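Local atomic coordinates of LP15968p (Drosophila melanogaster, PDB entry 3MN8), a protein that releases C-terminal arginine or lysine from peptides and proteins as a zinc metallocarboxypeptidase, here represented by its first carboxypeptidase domain and the transthyretin-like domain that follows. Residues A220-Y225 / L302-C308; N99-E104 / N215-G219; S224-N229 / L285-D291; Q250-Y255 / Q330-Q334. One frame throughout, in Å; residues are numbered along the deposited sequence.

Interaction 1. Residues A220-Y225 / L302-C308; sequences AVVASY and LTIELSC. With GEM ((2-guanidinoethylmercapto)succinic acid), chain G.
V222 and S224 pair with E305 and T303 as antiparallel neighbours in the mixed eight-stranded sheet of the M14 carboxypeptidase domain, beside the pocket that holds the inhibitor GEM. The two strands run at 159° to each other, and both pairs are of the hydrogen-bonded kind. E305 N gives a nearly straight bond of 3.0 Å to V222 O, and V222 N returns one to E305 O. T303 N reaches S224 O at 2.7 Å, while S224 N meets T303 O nearly along the C=O axis at 2.8 Å. Between these pairs, A223 and I304 form the non-hydrogen-bonded pair; their side chains face the helices, I304 resting on Y255 and L331.

The opposite face carries V222, S224, T303 and E305. V222 and E305 lie side by side and point the same way, V222 CG1 being 3.8 Å from E305 CG. E305, the predicted proton donor/acceptor, bends at chi2 (-77°), which swings its carboxylate toward the succinate end of GEM, though the exact spacing of the two carboxylates is doubtful. T303 turns its methyl to the inhibitor, CG2 lying 3.6 Å from GEM C6, and its hydroxyl bonds to Q290. Beyond the regular pairing, E305 O also receives the CA-H of V221. Past the last pair, V221 CG2 rests 3.8 Å from C308 SG, the sulfur joined to C268 in a disulfide.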
# COMPACT_ATOMS: atom_id res chain seq x y z
N ALA A 220 11.24 10.10 -10.04
CA ALA A 220 12.17 9.06 -10.45
C ALA A 220 11.38 7.81 -10.76
O ALA A 220 10.16 7.81 -10.63
CB ALA A 220 13.21 8.81 -9.36
N VAL A 221 12.08 6.76 -11.18
CA VAL A 221 11.45 5.50 -11.54
C VAL A 221 12.11 4.35 -10.78
O VAL A 221 13.16 3.84 -11.20
CB VAL A 221 11.57 5.23 -13.04
CG1 VAL A 221 10.57 4.16 -13.45
CG2 VAL A 221 11.34 6.51 -13.84
N VAL A 222 11.51 3.93 -9.67
CA VAL A 222 12.14 2.96 -8.78
C VAL A 222 11.19 2.45 -7.70
O VAL A 222 10.25 3.15 -7.29
CB VAL A 222 13.40 3.57 -8.09
CG1 VAL A 222 12.98 4.66 -7.09
CG2 VAL A 222 14.27 2.49 -7.40
N ALA A 223 11.46 1.24 -7.22
CA ALA A 223 10.68 0.63 -6.16
C ALA A 223 11.47 0.67 -4.85
O ALA A 223 12.50 -0.01 -4.70
CB ALA A 223 10.33 -0.80 -6.55
N SER A 224 10.98 1.49 -3.91
CA SER A 224 11.67 1.79 -2.66
C SER A 224 10.94 1.20 -1.46
O SER A 224 9.71 1.22 -1.40
CB SER A 224 11.78 3.31 -2.47
OG SER A 224 12.50 3.66 -1.29
N TYR A 225 11.70 0.69 -0.50
CA TYR A 225 11.13 -0.01 0.65
C TYR A 225 11.84 0.43 1.91
O TYR A 225 12.93 1.01 1.83
CB TYR A 225 11.30 -1.53 0.47
CG TYR A 225 12.71 -1.95 0.12
CD1 TYR A 225 13.18 -1.90 -1.19
CD2 TYR A 225 13.57 -2.40 1.10
CE1 TYR A 225 14.47 -2.29 -1.51
CE2 TYR A 225 14.87 -2.79 0.79
CZ TYR A 225 15.31 -2.73 -0.52
OH TYR A 225 16.59 -3.12 -0.83
N LEU A 302 5.25 -0.24 0.39
CA LEU A 302 6.34 0.19 -0.48
C LEU A 302 6.13 1.63 -0.89
O LEU A 302 5.00 2.12 -0.92
CB LEU A 302 6.39 -0.64 -1.76
CG LEU A 302 6.78 -2.11 -1.65
CD1 LEU A 302 6.94 -2.69 -3.05
CD2 LEU A 302 8.05 -2.27 -0.84
N THR A 303 7.22 2.31 -1.22
CA THR A 303 7.17 3.62 -1.86
C THR A 303 7.50 3.41 -3.33
O THR A 303 8.56 2.89 -3.67
CB THR A 303 8.19 4.62 -1.25
OG1 THR A 303 8.11 4.61 0.18
CG2 THR A 303 7.93 6.04 -1.75
N ILE A 304 6.60 3.82 -4.22
CA ILE A 304 6.87 3.62 -5.64
C ILE A 304 6.89 4.90 -6.48
O ILE A 304 5.92 5.68 -6.51
CB ILE A 304 5.92 2.60 -6.26
CG1 ILE A 304 6.13 1.25 -5.60
CG2 ILE A 304 6.17 2.50 -7.76
CD1 ILE A 304 5.00 0.29 -5.83
N GLU A 305 8.02 5.10 -7.15
CA GLU A 305 8.24 6.26 -8.00
C GLU A 305 7.91 5.87 -9.44
O GLU A 305 8.48 4.92 -9.98
CB GLU A 305 9.71 6.72 -7.89
CG GLU A 305 10.17 7.08 -6.47
CD GLU A 305 9.69 8.46 -6.02
OE1 GLU A 305 10.00 8.87 -4.89
OE2 GLU A 305 8.98 9.12 -6.81
N LEU A 306 7.00 6.61 -10.07
CA LEU A 306 6.45 6.20 -11.36
C LEU A 306 7.09 6.87 -12.58
O LEU A 306 7.35 6.21 -13.59
CB LEU A 306 4.93 6.40 -11.40
CG LEU A 306 4.22 5.58 -10.34
CD1 LEU A 306 2.77 6.00 -10.19
CD2 LEU A 306 4.33 4.12 -10.67
N SER A 307 7.35 8.16 -12.49
CA SER A 307 7.89 8.90 -13.62
C SER A 307 9.05 9.78 -13.22
O SER A 307 9.20 10.14 -12.05
CB SER A 307 6.80 9.75 -14.26
OG SER A 307 6.11 10.50 -13.27
N CYS A 308 9.89 10.10 -14.21
CA CYS A 308 10.94 11.08 -14.04
C CYS A 308 10.31 12.46 -13.96
O CYS A 308 10.71 13.29 -13.14
CB CYS A 308 11.91 11.03 -15.22
SG CYS A 308 13.02 9.62 -15.17
C8 GEM G . 10.91 10.81 -1.33
S7 GEM G . 10.00 9.39 -0.78
C6 GEM G . 10.88 8.10 -1.61
C5 GEM G . 12.38 8.11 -1.35
N3 GEM G . 12.59 7.72 0.04
C1 GEM G . 13.73 7.77 0.72
N4 GEM G . 13.77 7.39 1.99
N2 GEM G . 14.84 8.21 0.14
C9 GEM G . 10.44 11.98 -0.51
O14 GEM G . 9.49 11.81 0.28
O15 GEM G . 11.02 13.08 -0.64
C10 GEM G . 10.77 11.07 -2.84
C11 GEM G . 9.40 11.50 -3.34
O12 GEM G . 8.93 10.90 -4.34
O13 GEM G . 8.81 12.47 -2.79

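Interaction 2. Residues N99-E104 / N215-G219; sequences NMHGDE and NFHGG. With ZN (zinc ion), chain F; GEM ((2-guanidinoethylmercapto)succinic acid), chain G.
H101, E104 and H217 meet at the catalytic zinc, the first two in the HXXE motif of M14 carboxypeptidases and the third on strand 212-217. Metal bonds dominate. H101 ND1 and H217 ND1 each stand 2.1 Å from the zinc ion, and E104 coordinates through both carboxylate oxygens. GEM occupies the remaining side with O13 at 2.1 Å from the zinc and O12 farther off. The two imidazoles approach rim to rim, their planes 55° apart.

Hydrogen bonds hold the two imidazoles and the turn that carries the ligands. H217 NE2 donates to N215 OD1 at 2.7 Å, fixing the ring's rotation, and H101 NE2 is held by D172. N99 ND2 spans the type I turn of H101 to E104, donating in its own amide plane to G102 O and E104 O, both at 3.0 Å, with N99 OD1 bonded to T142. A water ties M100 N to F216 O.

The sulfur contact is Met-aromatic: M100 SD sits at the edge of the H217 ring, 4.1 Å from its centroid, near N215 OD1.

Loop 99-104 follows strand 93-97 and precedes helix 106-121, while strand 212-217 lies between strands 93-97 and 300-305, so the zinc sits beside central parallel strands.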
# COMPACT_ATOMS: atom_id res chain seq x y z
N ASN A 99 -0.40 10.49 -4.91
CA ASN A 99 -0.46 11.95 -4.90
C ASN A 99 -0.33 12.61 -3.53
O ASN A 99 -0.97 13.64 -3.28
CB ASN A 99 -1.74 12.44 -5.57
CG ASN A 99 -1.68 13.92 -5.92
OD1 ASN A 99 -2.54 14.70 -5.52
ND2 ASN A 99 -0.65 14.31 -6.65
N MET A 100 0.49 12.03 -2.65
CA MET A 100 0.69 12.66 -1.34
C MET A 100 1.47 13.94 -1.53
O MET A 100 1.24 14.94 -0.85
CB MET A 100 1.37 11.71 -0.35
CG MET A 100 2.87 11.59 -0.50
SD MET A 100 3.53 10.49 0.77
CE MET A 100 2.69 11.13 2.22
N HIS A 101 2.40 13.91 -2.47
CA HIS A 101 2.99 15.13 -2.97
C HIS A 101 2.15 15.54 -4.17
O HIS A 101 2.19 14.89 -5.23
CB HIS A 101 4.46 14.93 -3.34
CG HIS A 101 5.31 14.52 -2.18
ND1 HIS A 101 5.80 13.24 -2.02
CD2 HIS A 101 5.75 15.23 -1.11
CE1 HIS A 101 6.51 13.18 -0.90
NE2 HIS A 101 6.49 14.37 -0.33
N GLY A 102 1.36 16.59 -3.96
CA GLY A 102 0.42 17.10 -4.94
C GLY A 102 0.93 17.26 -6.37
O GLY A 102 0.16 17.14 -7.32
N ASP A 103 2.22 17.55 -6.53
CA ASP A 103 2.80 17.73 -7.86
C ASP A 103 3.30 16.43 -8.49
O ASP A 103 3.77 16.42 -9.62
CB ASP A 103 3.91 18.77 -7.81
CG ASP A 103 4.85 18.58 -6.63
OD1 ASP A 103 5.58 19.53 -6.30
OD2 ASP A 103 4.87 17.48 -6.03
N GLU A 104 3.21 15.33 -7.74
CA GLU A 104 3.54 14.01 -8.26
C GLU A 104 2.24 13.29 -8.58
O GLU A 104 1.61 12.69 -7.70
CB GLU A 104 4.35 13.22 -7.24
CG GLU A 104 5.63 13.92 -6.79
CD GLU A 104 6.25 13.22 -5.61
OE1 GLU A 104 5.81 12.10 -5.30
OE2 GLU A 104 7.17 13.79 -4.98
N ASN A 215 2.51 3.38 -1.75
CA ASN A 215 2.19 4.76 -2.10
C ASN A 215 3.11 5.34 -3.21
O ASN A 215 4.31 5.03 -3.29
CB ASN A 215 1.99 5.69 -0.88
CG ASN A 215 3.28 6.13 -0.24
OD1 ASN A 215 3.62 7.31 -0.30
ND2 ASN A 215 3.99 5.20 0.39
N PHE A 216 2.50 6.14 -4.09
CA PHE A 216 3.12 6.47 -5.35
C PHE A 216 3.60 7.89 -5.38
O PHE A 216 2.92 8.81 -4.93
CB PHE A 216 2.14 6.19 -6.49
CG PHE A 216 1.66 4.78 -6.51
CD1 PHE A 216 0.52 4.41 -5.81
CD2 PHE A 216 2.36 3.80 -7.19
CE1 PHE A 216 0.09 3.10 -5.81
CE2 PHE A 216 1.93 2.48 -7.19
CZ PHE A 216 0.80 2.13 -6.51
N HIS A 217 4.79 8.06 -5.94
CA HIS A 217 5.45 9.34 -6.02
C HIS A 217 5.99 9.50 -7.42
O HIS A 217 5.97 8.57 -8.22
CB HIS A 217 6.59 9.40 -5.01
CG HIS A 217 6.14 9.37 -3.58
ND1 HIS A 217 6.12 10.50 -2.79
CD2 HIS A 217 5.67 8.36 -2.81
CE1 HIS A 217 5.67 10.18 -1.59
NE2 HIS A 217 5.39 8.89 -1.57
N GLY A 218 6.50 10.69 -7.72
CA GLY A 218 7.09 10.96 -9.01
C GLY A 218 8.41 11.66 -8.78
O GLY A 218 8.68 12.14 -7.68
N GLY A 219 9.24 11.70 -9.81
CA GLY A 219 10.52 12.35 -9.70
C GLY A 219 11.58 11.37 -10.15
O GLY A 219 12.66 11.75 -10.61
ZN ZN F . 6.89 12.31 -3.61
C8 GEM G . 10.91 10.81 -1.33
S7 GEM G . 10.00 9.39 -0.78
C6 GEM G . 10.88 8.10 -1.61
C5 GEM G . 12.38 8.11 -1.35
N3 GEM G . 12.59 7.72 0.04
C1 GEM G . 13.73 7.77 0.72
N4 GEM G . 13.77 7.39 1.99
N2 GEM G . 14.84 8.21 0.14
C9 GEM G . 10.44 11.98 -0.51
O14 GEM G . 9.49 11.81 0.28
O15 GEM G . 11.02 13.08 -0.64
C10 GEM G . 10.77 11.07 -2.84
C11 GEM G . 9.40 11.50 -3.34
O12 GEM G . 8.93 10.90 -4.34
O13 GEM G . 8.81 12.47 -2.79
O HOH W 1 1.71 9.23 -2.63

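Interaction 3. Residues S224-N229 / L285-D291; sequences SYPYDN and LSGGMQD. With GEM ((2-guanidinoethylmercapto)succinic acid), chain G.
D228 and D291 are joined where D291 OD2 takes the backbone N-H of D228 on its syn side, at 2.6 Å and almost straight. The other oxygen, D291 OD1, accepts Q290 NE2 at 2.8 Å, OD1 lying in the glutamine's amide plane, so both oxygens are gripped and the carboxylate is fixed. Q290 is extended, CG anti to the backbone N (chi1 -178°), which carries its amide across the P226 ring, 3.2 Å separating NE2 from P226 CD; its OE1 is bonded to T303. Y227, preceded by a cis peptide, turns its ring edge to D291, the ring and carboxylate planes nearly perpendicular.

N229 places CG between its backbone N and carbonyl carbon (chi1 74°), and from there ND2 reaches S286 OG at 2.9 Å, in the amide plane; the same nitrogen also bonds to D179. Next to it, L285 N donates to D228 O. The L285 side chain bends inward, setting CD2 3.3 Å from GEM C1, the guanidino carbon.

D228 OD1 comes within 2.9 Å of GEM N4, which may offset the nearness of the D291 carboxylate. A buried aspartate facing the inhibitor's guanidino group, its backbone steadied by D291, is consistent with the S1' specificity pocket of a carboxypeptidase that removes C-terminal arginine and lysine.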
# COMPACT_ATOMS: atom_id res chain seq x y z
N SER A 224 10.98 1.49 -3.91
CA SER A 224 11.67 1.79 -2.66
C SER A 224 10.94 1.20 -1.46
O SER A 224 9.71 1.22 -1.40
CB SER A 224 11.78 3.31 -2.47
OG SER A 224 12.50 3.66 -1.29
N TYR A 225 11.70 0.69 -0.50
CA TYR A 225 11.13 -0.01 0.65
C TYR A 225 11.84 0.43 1.91
O TYR A 225 12.93 1.01 1.83
CB TYR A 225 11.30 -1.53 0.47
CG TYR A 225 12.71 -1.95 0.12
CD1 TYR A 225 13.18 -1.90 -1.19
CD2 TYR A 225 13.57 -2.40 1.10
CE1 TYR A 225 14.47 -2.29 -1.51
CE2 TYR A 225 14.87 -2.79 0.79
CZ TYR A 225 15.31 -2.73 -0.52
OH TYR A 225 16.59 -3.12 -0.83
N PRO A 226 11.25 0.14 3.07
CA PRO A 226 11.78 0.47 4.41
C PRO A 226 13.19 -0.11 4.69
O PRO A 226 13.61 -1.10 4.08
CB PRO A 226 10.75 -0.16 5.36
CG PRO A 226 9.49 -0.24 4.56
CD PRO A 226 9.91 -0.48 3.14
N TYR A 227 13.91 0.52 5.62
CA TYR A 227 13.50 1.75 6.26
C TYR A 227 14.01 2.94 5.46
O TYR A 227 14.94 2.81 4.64
CB TYR A 227 14.08 1.83 7.67
CG TYR A 227 13.52 0.86 8.69
CD1 TYR A 227 12.20 0.95 9.11
CD2 TYR A 227 14.34 -0.11 9.26
CE1 TYR A 227 11.69 0.09 10.05
CE2 TYR A 227 13.84 -0.98 10.20
CZ TYR A 227 12.51 -0.88 10.59
OH TYR A 227 12.01 -1.75 11.52
N ASP A 228 13.41 4.11 5.72
CA ASP A 228 13.77 5.36 5.05
C ASP A 228 14.79 6.14 5.88
O ASP A 228 15.36 7.12 5.42
CB ASP A 228 12.53 6.23 4.82
CG ASP A 228 11.73 5.81 3.57
OD1 ASP A 228 12.26 5.03 2.75
OD2 ASP A 228 10.57 6.27 3.41
N ASN A 229 15.00 5.69 7.11
CA ASN A 229 15.94 6.37 8.00
C ASN A 229 16.59 5.42 9.02
O ASN A 229 16.27 4.23 9.07
CB ASN A 229 15.27 7.56 8.71
CG ASN A 229 14.32 7.14 9.81
OD1 ASN A 229 14.07 5.94 10.05
ND2 ASN A 229 13.77 8.13 10.51
N LEU A 285 15.12 10.03 5.25
CA LEU A 285 14.10 11.02 5.51
C LEU A 285 13.34 10.50 6.71
O LEU A 285 13.32 9.29 6.97
CB LEU A 285 13.20 11.18 4.28
CG LEU A 285 12.26 10.03 3.90
CD1 LEU A 285 10.95 10.20 4.64
CD2 LEU A 285 12.02 9.98 2.40
N SER A 286 12.74 11.40 7.47
CA SER A 286 12.01 10.98 8.65
C SER A 286 10.56 11.43 8.62
O SER A 286 10.24 12.47 8.03
CB SER A 286 12.70 11.46 9.92
OG SER A 286 14.03 10.95 9.96
N GLY A 287 9.68 10.62 9.23
CA GLY A 287 8.28 10.97 9.37
C GLY A 287 7.45 10.56 8.18
O GLY A 287 6.36 11.08 7.96
N GLY A 288 7.98 9.63 7.40
CA GLY A 288 7.27 9.16 6.23
C GLY A 288 6.14 8.18 6.53
O GLY A 288 6.11 7.53 7.57
N MET A 289 5.20 8.07 5.61
CA MET A 289 4.08 7.15 5.78
C MET A 289 4.52 5.69 5.67
O MET A 289 4.02 4.83 6.38
CB MET A 289 3.00 7.47 4.73
CG MET A 289 1.75 6.63 4.83
SD MET A 289 0.45 7.35 3.80
CE MET A 289 1.16 7.24 2.15
N GLN A 290 5.47 5.42 4.77
CA GLN A 290 5.94 4.06 4.52
C GLN A 290 6.35 3.40 5.81
O GLN A 290 5.77 2.42 6.24
CB GLN A 290 7.15 4.07 3.57
CG GLN A 290 7.67 2.69 3.22
CD GLN A 290 9.05 2.73 2.55
OE1 GLN A 290 9.15 2.75 1.32
NE2 GLN A 290 10.11 2.73 3.37
N ASP A 291 7.38 3.95 6.44
CA ASP A 291 7.90 3.33 7.65
C ASP A 291 6.86 3.35 8.76
O ASP A 291 6.92 2.54 9.68
CB ASP A 291 9.23 3.98 8.08
CG ASP A 291 10.40 3.61 7.17
OD1 ASP A 291 10.17 2.94 6.13
OD2 ASP A 291 11.55 3.97 7.48
C8 GEM G . 10.91 10.81 -1.33
S7 GEM G . 10.00 9.39 -0.78
C6 GEM G . 10.88 8.10 -1.61
C5 GEM G . 12.38 8.11 -1.35
N3 GEM G . 12.59 7.72 0.04
C1 GEM G . 13.73 7.77 0.72
N4 GEM G . 13.77 7.39 1.99
N2 GEM G . 14.84 8.21 0.14
C9 GEM G . 10.44 11.98 -0.51
O14 GEM G . 9.49 11.81 0.28
O15 GEM G . 11.02 13.08 -0.64
C10 GEM G . 10.77 11.07 -2.84
C11 GEM G . 9.40 11.50 -3.34
O12 GEM G . 8.93 10.90 -4.34
O13 GEM G . 8.81 12.47 -2.79

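Interaction 4. Residues Q250-Y255 / Q330-Q334; sequences QLAHTY and QLLRQ
L251, T254 and Y255 pack against Q330, L331 and Q334 where helices 245-257 and 317-333 lie side by side on the sheet. The buried part is apolar. Y255 CD2 meets L331 CD1 at 3.8 Å, the methyl coming obliquely to the ring, and L251 CD2 lies 3.4 Å from Q334 CB. These side chains continue onto L212, F216 and I304 of the strands beneath, while Y255 OH bonds to N324.

The outer part is partly exposed and polar. T254 OG1 turns back on its own helix, bonding Q250 O at 2.6 Å; with OG1 at chi1 -57°, CG2 is left anti to the backbone N and lies 3.8 Å from Q330 CB. Q250 O thus accepts T254 OG1 as well as the helical T254 N, from opposite faces of its plane. Farther out, Q250 and Q334 cross at about a right angle with amide planes 50° apart. Q250 NE2 reaches a lone pair of Q334 OE1 at 3.2 Å, and the bend of Q334 at chi2 (-71°) turns that amide toward it.

Uncharged, with one side-chain hydrogen bond between the segments, the contact depends on close fit, Q334 and T254 burying much surface beside the leucines and Y255.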
# COMPACT_ATOMS: atom_id res chain seq x y z
N GLN A 250 11.29 -8.73 -2.26
CA GLN A 250 10.42 -9.48 -3.16
C GLN A 250 9.27 -8.61 -3.67
O GLN A 250 8.93 -8.62 -4.86
CB GLN A 250 9.88 -10.76 -2.49
CG GLN A 250 9.01 -11.60 -3.42
CD GLN A 250 8.79 -13.03 -2.94
OE1 GLN A 250 9.70 -13.67 -2.41
NE2 GLN A 250 7.59 -13.54 -3.14
N LEU A 251 8.69 -7.83 -2.78
CA LEU A 251 7.64 -6.89 -3.15
C LEU A 251 8.15 -5.88 -4.17
O LEU A 251 7.58 -5.73 -5.25
CB LEU A 251 7.11 -6.17 -1.92
CG LEU A 251 6.43 -7.11 -0.94
CD1 LEU A 251 6.04 -6.39 0.35
CD2 LEU A 251 5.22 -7.79 -1.59
N ALA A 252 9.22 -5.18 -3.81
CA ALA A 252 9.82 -4.20 -4.70
C ALA A 252 10.16 -4.79 -6.06
O ALA A 252 9.99 -4.13 -7.10
CB ALA A 252 11.07 -3.60 -4.06
N HIS A 253 10.65 -6.03 -6.07
CA HIS A 253 11.05 -6.68 -7.31
C HIS A 253 9.84 -7.08 -8.12
O HIS A 253 9.86 -7.00 -9.35
CB HIS A 253 11.92 -7.90 -7.06
CG HIS A 253 13.39 -7.61 -7.11
ND1 HIS A 253 14.25 -7.89 -6.07
CD2 HIS A 253 14.16 -7.06 -8.09
CE1 HIS A 253 15.48 -7.52 -6.39
NE2 HIS A 253 15.45 -7.02 -7.62
N THR A 254 8.78 -7.50 -7.43
CA THR A 254 7.53 -7.82 -8.10
C THR A 254 7.06 -6.67 -8.99
O THR A 254 6.64 -6.88 -10.12
CB THR A 254 6.40 -8.12 -7.11
OG1 THR A 254 6.80 -9.18 -6.24
CG2 THR A 254 5.15 -8.51 -7.86
N TYR A 255 7.13 -5.45 -8.47
CA TYR A 255 6.69 -4.28 -9.23
C TYR A 255 7.69 -3.92 -10.33
O TYR A 255 7.32 -3.73 -11.49
CB TYR A 255 6.45 -3.09 -8.29
CG TYR A 255 5.63 -1.99 -8.93
CD1 TYR A 255 6.21 -1.11 -9.85
CD2 TYR A 255 4.28 -1.85 -8.64
CE1 TYR A 255 5.46 -0.10 -10.46
CE2 TYR A 255 3.51 -0.85 -9.23
CZ TYR A 255 4.11 0.03 -10.14
OH TYR A 255 3.37 1.02 -10.74
N GLN A 330 0.21 -7.62 -10.09
CA GLN A 330 1.10 -8.61 -9.50
C GLN A 330 1.49 -8.27 -8.07
O GLN A 330 1.60 -9.16 -7.23
CB GLN A 330 2.34 -8.80 -10.38
CG GLN A 330 2.03 -9.47 -11.69
CD GLN A 330 1.33 -10.80 -11.48
OE1 GLN A 330 1.93 -11.77 -11.02
NE2 GLN A 330 0.04 -10.85 -11.82
N LEU A 331 1.70 -6.99 -7.78
CA LEU A 331 2.03 -6.55 -6.43
C LEU A 331 0.85 -6.88 -5.53
O LEU A 331 1.02 -7.42 -4.43
CB LEU A 331 2.32 -5.05 -6.38
CG LEU A 331 2.82 -4.47 -5.06
CD1 LEU A 331 3.15 -3.00 -5.22
CD2 LEU A 331 1.80 -4.63 -3.96
N LEU A 332 -0.34 -6.56 -5.99
CA LEU A 332 -1.53 -6.84 -5.19
C LEU A 332 -1.56 -8.31 -4.82
O LEU A 332 -1.81 -8.65 -3.68
CB LEU A 332 -2.81 -6.42 -5.92
CG LEU A 332 -2.99 -4.90 -5.97
CD1 LEU A 332 -4.12 -4.48 -6.89
CD2 LEU A 332 -3.20 -4.33 -4.57
N ARG A 333 -1.27 -9.17 -5.79
CA ARG A 333 -1.30 -10.63 -5.54
C ARG A 333 -0.24 -11.10 -4.56
O ARG A 333 -0.28 -12.23 -4.08
CB ARG A 333 -1.23 -11.41 -6.85
CG ARG A 333 -2.24 -10.91 -7.88
CD ARG A 333 -2.62 -11.95 -8.93
NE ARG A 333 -3.60 -12.89 -8.42
CZ ARG A 333 -4.82 -13.12 -8.92
NH1 ARG A 333 -5.57 -14.03 -8.32
NH2 ARG A 333 -5.30 -12.48 -9.98
N GLN A 334 0.71 -10.23 -4.25
CA GLN A 334 1.72 -10.51 -3.23
C GLN A 334 1.12 -10.45 -1.82
O GLN A 334 1.70 -10.96 -0.86
CB GLN A 334 2.89 -9.53 -3.36
CG GLN A 334 3.84 -9.80 -4.52
CD GLN A 334 4.68 -11.05 -4.30
OE1 GLN A 334 5.53 -11.10 -3.40
NE2 GLN A 334 4.45 -12.07 -5.11

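Interactions 1, 2 and 3 are buried and line one inhibitor pocket, whereas interaction 4 is partly exposed, on the far face of the sheet. Strand 300-305 lies between strands 212-217 and 222-225, so interactions 1 and 2 meet where H217 N bonds to I304 O. Interactions 1 and 3 share S224 and Y225, and T303 reaches Q290 between them. Their chemistry follows their place: backbone pairing in interaction 1, metal coordination in interaction 2, buried amide and carboxylate bonds in interaction 3, apolar helix packing with an outer amide pair in interaction 4. Helix 245-257 of interaction 4 backs interaction 1, A252 touching A223 and L302.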